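Local atomic coordinates of uncharacterized protein (Pyrococcus horikoshii, PDB entry 1ZJJ), a protein that is uncharacterised but probably acts as a magnesium-dependent phosphatase of the haloacid dehalogenase (HAD) superfamily. Residues B[104-107]-B[108-112]; B[96-99]-B[100-103]; B[214-217]-B[218-222]. All coordinates share one frame; numbering follows the deposited sequence.

Interaction 1 (B[104-107]-B[108-112]); sequences GIVT and LDEAR
T107 closes the loop that leads into helix 108-115, and the residues after it are fastened to it by three hydrogen bonds. L108 is the first residue of the helix; its side chain touches T107 only through CB and packs on E133 and Y137 of helix 132-143. D109 turns its carboxylate along the helix instead of back to the loop, and its OD1 forms a salt bridge with R112 NH1 at 2.8 Å.

E110 carries most of the contact. Its N donates to T107 OG1 (3.1 Å) in a nearly straight bond, with 168° at the hydrogen. The hydroxyl can accept it because T107 holds OG1 between its own backbone N and carbonyl carbon (chi1 69°), facing the first turn. In return the E110 chain, extended beyond CG, crosses obliquely over T107 and brings OE1 to T107 N at 2.9 Å. That N-H arrives on the anti side of the carboxylate oxygen, 21° out of the carboxylate plane. The two reciprocal bonds close a ring, inside which E110 CG lies 3.1 Å from T107 OG1. V106 CG1 covers the start of this chain, 4.0 Å from E110 CB.

A111 N then makes the first regular helical bond, to T107 O at 2.9 Å, while its methyl group faces Y137. With the side chain of T107 accepting from E110 N and that of E110 accepting from T107 N, the arrangement is a classic capping box at a helix N-terminus, with T107 as N-cap.

Interaction 2 (B[96-99]-B[100-103]); sequences KEMQ and ALGW
M98 runs alongside L101 at the C-terminal end of helix 92-101, the two side chains pointing the same way. The overlap falls at their ends: L101 CD1 lies 4.1 Å from M98 SD, with M98 CE about as near. M98 has CG anti to the carbonyl carbon (chi1 -65°), and its chain then bends at chi2 and chi3, which sets SD and CE beside L101 CD1. Around this pair M98 packs on M77, I86 and V88, and L101 on R74 and I86, which places the apolar face of the helix against helix 69-80 and strand 86-89. L101 CD1 also rests on one face of the W103 ring, 4.1 Å above its plane and offset toward the rim. Cutting L101 back to an alanine is likely to open a gap beside the M98 thioether and remove the CD1 contact from that face of the W103 ring.

The backbone shows the helix running out. A100 N still donates to K96 O at 3.0 Å, an ordinary helical bond. L101 N divides itself between E97 O and M98 O, and both bonds are weak, with angles near 134° at the hydrogen. G102 N then reaches Q99 O at 2.9 Å, three residues back, from well above the carbonyl plane. G102 has positive phi, 74°, a conformation that favours glycine, and there the chain leaves the helix. The polar end of E97 is taken up elsewhere, by a salt bridge from OE1 to R74. With L101 N only weakly bonded, the apolar contact of L101 with M98 and W103 probably contributes much of what holds this end of the helix.

Interaction 3 (B[214-217]-B[218-222]); sequences TDIA and FAKKF
F218 sits on the tightly packed side of helix 212-221, its CB pressed against the preceding turn at 2.9 Å from T214 O and 3.2 Å from D215 O. With CG anti to the backbone N (chi1 -176°), the ring leads away from that turn to M192, Y193 and M207. I216 and A219 face A226 of strand 225-229, so this side packs the helix against strands 204-209 and 225-229 of the beta-alpha-beta unit.

K220 and K221 are exposed, though K220 still touches A226. K220 CG, anti to the carbonyl carbon, lies 3.3 Å from I216 O, and the later bends take NZ to K245 O; K221 passes A217 O with CG at 3.2 Å, and its NZ reaches P188 O. Four i-to-i+4 backbone bonds run from F218 N to T214 O (2.9 Å) through to K221 N to A217 O (3.0 Å).

D215 points its carboxylate off the helix toward the magnesium site, about 4 Å from the ion by nearest atoms; OD1 forms a salt bridge with K187 and OD2 accepts from R211 N. These bonds fix its orientation beside the metal ligands D7 and D210, consistent with a second-shell role for this acidic residue.

How the interactions relate
Interactions 1 and 2 share one continuous run of chain: helix 92-101 ends in interaction 2 and helix 108-115 begins in interaction 1. They touch where I105 CD1 packs 3.5 Å from Q99 CG. Both are partly buried, yet interaction 1 depends on polar side-chain capping at a helix start and interaction 2 on apolar overlap at a helix end. Interaction 3 is the buried one, on the opposite side of the chain's centre, with its nearest atoms about 17 Å from interaction 2 and about 25 Å from interaction 1. It alone lies beside the magnesium, and it keeps an unbroken set of four i-to-i+4 bonds in the last turns of its helix, where interaction 2 has weakened ones.

Interaction 1 (B[104-107]-B[108-112])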
loop_
_atom_site.group_PDB
_atom_site.type_symbol
_atom_site.label_atom_id
_atom_site.label_comp_id
_atom_site.label_asym_id
_atom_site.label_seq_id
_atom_site.Cartn_x
_atom_site.Cartn_y
_atom_site.Cartn_z
ATOM N N GLY B 104 -16.311 16.530 -14.049
ATOM C CA GLY B 104 -16.624 16.994 -12.713
ATOM C C GLY B 104 -15.822 16.245 -11.667
ATOM O O GLY B 104 -15.831 15.009 -11.620
ATOM N N ILE B 105 -15.129 16.997 -10.818
ATOM C CA ILE B 105 -14.308 16.409 -9.763
ATOM C C ILE B 105 -14.907 16.601 -8.379
ATOM O O ILE B 105 -15.309 17.703 -8.021
ATOM C CB ILE B 105 -12.895 17.030 -9.743
ATOM C CG1 ILE B 105 -12.144 16.657 -11.022
ATOM C CG2 ILE B 105 -12.133 16.568 -8.498
ATOM C CD1 ILE B 105 -10.784 17.314 -11.143
ATOM N N VAL B 106 -14.977 15.522 -7.610
ATOM C CA VAL B 106 -15.480 15.593 -6.244
ATOM C C VAL B 106 -14.267 15.927 -5.375
ATOM O O VAL B 106 -13.310 15.149 -5.308
ATOM C CB VAL B 106 -16.072 14.239 -5.779
ATOM C CG1 VAL B 106 -16.487 14.329 -4.308
ATOM C CG2 VAL B 106 -17.272 13.871 -6.641
ATOM N N THR B 107 -14.299 17.087 -4.725
ATOM C CA THR B 107 -13.188 17.514 -3.880
ATOM C C THR B 107 -13.196 16.794 -2.539
ATOM O O THR B 107 -14.172 16.132 -2.183
ATOM C CB THR B 107 -13.248 19.019 -3.591
ATOM O OG1 THR B 107 -14.364 19.286 -2.733
ATOM C CG2 THR B 107 -13.395 19.806 -4.887
ATOM N N LEU B 108 -12.101 16.927 -1.796
ATOM C CA LEU B 108 -12.001 16.299 -0.483
ATOM C C LEU B 108 -13.100 16.819 0.426
ATOM O O LEU B 108 -13.692 16.064 1.192
ATOM C CB LEU B 108 -10.648 16.604 0.164
ATOM C CG LEU B 108 -9.708 15.424 0.416
ATOM C CD1 LEU B 108 -8.488 15.917 1.182
ATOM C CD2 LEU B 108 -10.423 14.336 1.205
ATOM N N ASP B 109 -13.367 18.116 0.339
ATOM C CA ASP B 109 -14.390 18.720 1.184
ATOM C C ASP B 109 -15.775 18.176 0.872
ATOM O O ASP B 109 -16.545 17.862 1.784
ATOM C CB ASP B 109 -14.385 20.239 1.032
ATOM C CG ASP B 109 -14.610 20.943 2.351
ATOM O OD1 ASP B 109 -13.736 20.817 3.235
ATOM O OD2 ASP B 109 -15.655 21.608 2.509
ATOM N N GLU B 110 -16.098 18.079 -0.415
ATOM C CA GLU B 110 -17.391 17.549 -0.823
ATOM C C GLU B 110 -17.458 16.094 -0.361
ATOM O O GLU B 110 -18.505 15.623 0.077
ATOM C CB GLU B 110 -17.546 17.658 -2.343
ATOM C CG GLU B 110 -17.452 19.095 -2.841
ATOM C CD GLU B 110 -17.530 19.210 -4.351
ATOM O OE1 GLU B 110 -16.840 18.435 -5.049
ATOM O OE2 GLU B 110 -18.273 20.087 -4.838
ATOM N N ALA B 111 -16.325 15.397 -0.438
ATOM C CA ALA B 111 -16.247 14.003 -0.009
ATOM C C ALA B 111 -16.577 13.894 1.479
ATOM O O ALA B 111 -17.292 12.981 1.903
ATOM C CB ALA B 111 -14.847 13.441 -0.276
ATOM N N ARG B 112 -16.047 14.823 2.271
ATOM C CA ARG B 112 -16.303 14.828 3.715
ATOM C C ARG B 112 -17.792 14.977 4.005
ATOM O O ARG B 112 -18.277 14.536 5.047
ATOM C CB ARG B 112 -15.561 15.978 4.391
ATOM C CG ARG B 112 -14.059 15.870 4.337
ATOM C CD ARG B 112 -13.411 17.151 4.812
ATOM N NE ARG B 112 -11.975 17.122 4.575
ATOM C CZ ARG B 112 -11.217 18.204 4.453
ATOM N NH1 ARG B 112 -11.758 19.411 4.552
ATOM N NH2 ARG B 112 -9.918 18.078 4.213
#

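Interaction 2 (B[96-99]-B[100-103])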
loop_
_atom_site.group_PDB
_atom_site.type_symbol
_atom_site.label_atom_id
_atom_site.label_comp_id
_atom_site.label_asym_id
_atom_site.label_seq_id
_atom_site.Cartn_x
_atom_site.Cartn_y
_atom_site.Cartn_z
ATOM N N LYS B 96 -5.253 18.538 -13.268
ATOM C CA LYS B 96 -5.489 19.328 -14.474
ATOM C C LYS B 96 -6.041 18.482 -15.619
ATOM O O LYS B 96 -6.954 18.905 -16.331
ATOM C CB LYS B 96 -4.193 19.995 -14.925
ATOM C CG LYS B 96 -3.564 20.894 -13.879
ATOM C CD LYS B 96 -3.675 22.351 -14.258
ATOM C CE LYS B 96 -3.336 23.234 -13.072
ATOM N NZ LYS B 96 -2.585 24.454 -13.477
ATOM N N GLU B 97 -5.475 17.293 -15.805
ATOM C CA GLU B 97 -5.931 16.400 -16.867
ATOM C C GLU B 97 -7.361 15.940 -16.608
ATOM O O GLU B 97 -8.150 15.805 -17.539
ATOM C CB GLU B 97 -5.016 15.174 -16.975
ATOM C CG GLU B 97 -3.595 15.498 -17.389
ATOM C CD GLU B 97 -3.482 15.991 -18.826
ATOM O OE1 GLU B 97 -4.523 16.163 -19.501
ATOM O OE2 GLU B 97 -2.338 16.213 -19.279
ATOM N N MET B 98 -7.696 15.691 -15.348
ATOM C CA MET B 98 -9.046 15.248 -15.023
ATOM C C MET B 98 -10.029 16.408 -15.183
ATOM O O MET B 98 -11.167 16.213 -15.613
ATOM C CB MET B 98 -9.099 14.672 -13.603
ATOM C CG MET B 98 -8.274 13.389 -13.420
ATOM S SD MET B 98 -8.773 12.053 -14.551
ATOM C CE MET B 98 -7.651 12.342 -15.935
ATOM N N GLN B 99 -9.588 17.617 -14.854
ATOM C CA GLN B 99 -10.448 18.785 -15.007
ATOM C C GLN B 99 -10.761 18.960 -16.491
ATOM O O GLN B 99 -11.886 19.301 -16.860
ATOM C CB GLN B 99 -9.757 20.040 -14.462
ATOM C CG GLN B 99 -9.477 19.975 -12.971
ATOM C CD GLN B 99 -8.806 21.224 -12.428
ATOM O OE1 GLN B 99 -7.882 21.761 -13.036
ATOM N NE2 GLN B 99 -9.256 21.678 -11.266
ATOM N N ALA B 100 -9.764 18.703 -17.335
ATOM C CA ALA B 100 -9.920 18.821 -18.778
ATOM C C ALA B 100 -11.004 17.891 -19.325
ATOM O O ALA B 100 -11.625 18.192 -20.346
ATOM C CB ALA B 100 -8.596 18.537 -19.464
ATOM N N LEU B 101 -11.220 16.756 -18.666
ATOM C CA LEU B 101 -12.252 15.824 -19.106
ATOM C C LEU B 101 -13.607 16.510 -18.987
ATOM O O LEU B 101 -14.530 16.251 -19.765
ATOM C CB LEU B 101 -12.246 14.557 -18.243
ATOM C CG LEU B 101 -11.368 13.391 -18.695
ATOM C CD1 LEU B 101 -11.393 12.285 -17.645
ATOM C CD2 LEU B 101 -11.869 12.870 -20.030
ATOM N N GLY B 102 -13.718 17.394 -18.002
ATOM C CA GLY B 102 -14.958 18.115 -17.794
ATOM C C GLY B 102 -16.053 17.261 -17.189
ATOM O O GLY B 102 -17.215 17.650 -17.197
ATOM N N TRP B 103 -15.689 16.103 -16.648
ATOM C CA TRP B 103 -16.669 15.205 -16.047
ATOM C C TRP B 103 -17.095 15.643 -14.652
ATOM O O TRP B 103 -18.119 15.191 -14.132
ATOM C CB TRP B 103 -16.106 13.779 -15.987
ATOM C CG TRP B 103 -15.948 13.124 -17.336
ATOM C CD1 TRP B 103 -16.185 13.686 -18.561
ATOM C CD2 TRP B 103 -15.503 11.783 -17.592
ATOM N NE1 TRP B 103 -15.914 12.779 -19.560
ATOM C CE2 TRP B 103 -15.493 11.605 -18.995
ATOM C CE3 TRP B 103 -15.108 10.716 -16.769
ATOM C CZ2 TRP B 103 -15.106 10.401 -19.592
ATOM C CZ3 TRP B 103 -14.724 9.520 -17.365
ATOM C CH2 TRP B 103 -14.726 9.375 -18.766
#

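Interaction 3 (B[214-217]-B[218-222])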
loop_
_atom_site.group_PDB
_atom_site.type_symbol
_atom_site.label_atom_id
_atom_site.label_comp_id
_atom_site.label_asym_id
_atom_site.label_seq_id
_atom_site.Cartn_x
_atom_site.Cartn_y
_atom_site.Cartn_z
ATOM N N THR B 214 9.604 -1.319 -16.406
ATOM C CA THR B 214 8.590 -0.509 -17.076
ATOM C C THR B 214 8.924 -0.289 -18.550
ATOM O O THR B 214 8.211 -0.764 -19.435
ATOM C CB THR B 214 8.408 0.874 -16.402
ATOM O OG1 THR B 214 9.673 1.534 -16.303
ATOM C CG2 THR B 214 7.798 0.721 -15.025
ATOM N N ASP B 215 10.021 0.417 -18.808
ATOM C CA ASP B 215 10.429 0.710 -20.176
ATOM C C ASP B 215 10.663 -0.520 -21.054
ATOM O O ASP B 215 10.022 -0.678 -22.093
ATOM C CB ASP B 215 11.686 1.581 -20.162
ATOM C CG ASP B 215 11.473 2.886 -19.433
ATOM O OD1 ASP B 215 10.428 3.526 -19.667
ATOM O OD2 ASP B 215 12.343 3.273 -18.633
ATOM N N ILE B 216 11.572 -1.393 -20.642
ATOM C CA ILE B 216 11.866 -2.571 -21.447
ATOM C C ILE B 216 10.711 -3.571 -21.471
ATOM O O ILE B 216 10.427 -4.170 -22.506
ATOM C CB ILE B 216 13.163 -3.253 -20.965
ATOM C CG1 ILE B 216 14.302 -2.231 -20.968
ATOM C CG2 ILE B 216 13.521 -4.418 -21.879
ATOM C CD1 ILE B 216 14.493 -1.516 -22.305
ATOM N N ALA B 217 10.035 -3.740 -20.337
ATOM C CA ALA B 217 8.909 -4.664 -20.274
ATOM C C ALA B 217 7.840 -4.206 -21.266
ATOM O O ALA B 217 7.205 -5.010 -21.941
ATOM C CB ALA B 217 8.345 -4.693 -18.863
ATOM N N PHE B 218 7.673 -2.891 -21.346
ATOM C CA PHE B 218 6.709 -2.254 -22.228
ATOM C C PHE B 218 7.015 -2.588 -23.689
ATOM O O PHE B 218 6.151 -3.056 -24.424
ATOM C CB PHE B 218 6.781 -0.739 -22.000
ATOM C CG PHE B 218 5.765 0.061 -22.767
ATOM C CD1 PHE B 218 4.406 -0.187 -22.628
ATOM C CD2 PHE B 218 6.173 1.119 -23.577
ATOM C CE1 PHE B 218 3.463 0.611 -23.283
ATOM C CE2 PHE B 218 5.246 1.922 -24.233
ATOM C CZ PHE B 218 3.885 1.669 -24.086
ATOM N N ALA B 219 8.258 -2.351 -24.097
ATOM C CA ALA B 219 8.682 -2.605 -25.472
ATOM C C ALA B 219 8.449 -4.051 -25.895
ATOM O O ALA B 219 7.906 -4.307 -26.970
ATOM C CB ALA B 219 10.140 -2.254 -25.632
ATOM N N LYS B 220 8.860 -4.984 -25.043
ATOM C CA LYS B 220 8.702 -6.411 -25.325
ATOM C C LYS B 220 7.258 -6.888 -25.403
ATOM O O LYS B 220 6.927 -7.708 -26.248
ATOM C CB LYS B 220 9.444 -7.231 -24.277
ATOM C CG LYS B 220 10.915 -6.925 -24.218
ATOM C CD LYS B 220 11.505 -6.802 -25.613
ATOM C CE LYS B 220 11.877 -8.169 -26.168
ATOM N NZ LYS B 220 12.574 -9.058 -25.203
ATOM N N LYS B 221 6.405 -6.393 -24.515
ATOM C CA LYS B 221 5.004 -6.793 -24.516
ATOM C C LYS B 221 4.262 -6.295 -25.745
ATOM O O LYS B 221 3.330 -6.939 -26.214
ATOM C CB LYS B 221 4.308 -6.292 -23.245
ATOM C CG LYS B 221 4.720 -7.060 -21.993
ATOM C CD LYS B 221 4.198 -6.416 -20.719
ATOM C CE LYS B 221 2.721 -6.065 -20.840
ATOM N NZ LYS B 221 2.226 -5.385 -19.621
ATOM N N PHE B 222 4.685 -5.156 -26.282
ATOM C CA PHE B 222 4.010 -4.605 -27.451
ATOM C C PHE B 222 4.808 -4.580 -28.754
ATOM O O PHE B 222 4.461 -3.873 -29.699
ATOM C CB PHE B 222 3.464 -3.224 -27.096
ATOM C CG PHE B 222 2.520 -3.258 -25.935
ATOM C CD1 PHE B 222 1.264 -3.843 -26.064
ATOM C CD2 PHE B 222 2.919 -2.794 -24.685
ATOM C CE1 PHE B 222 0.419 -3.972 -24.959
ATOM C CE2 PHE B 222 2.085 -2.917 -23.579
ATOM C CZ PHE B 222 0.834 -3.509 -23.715
#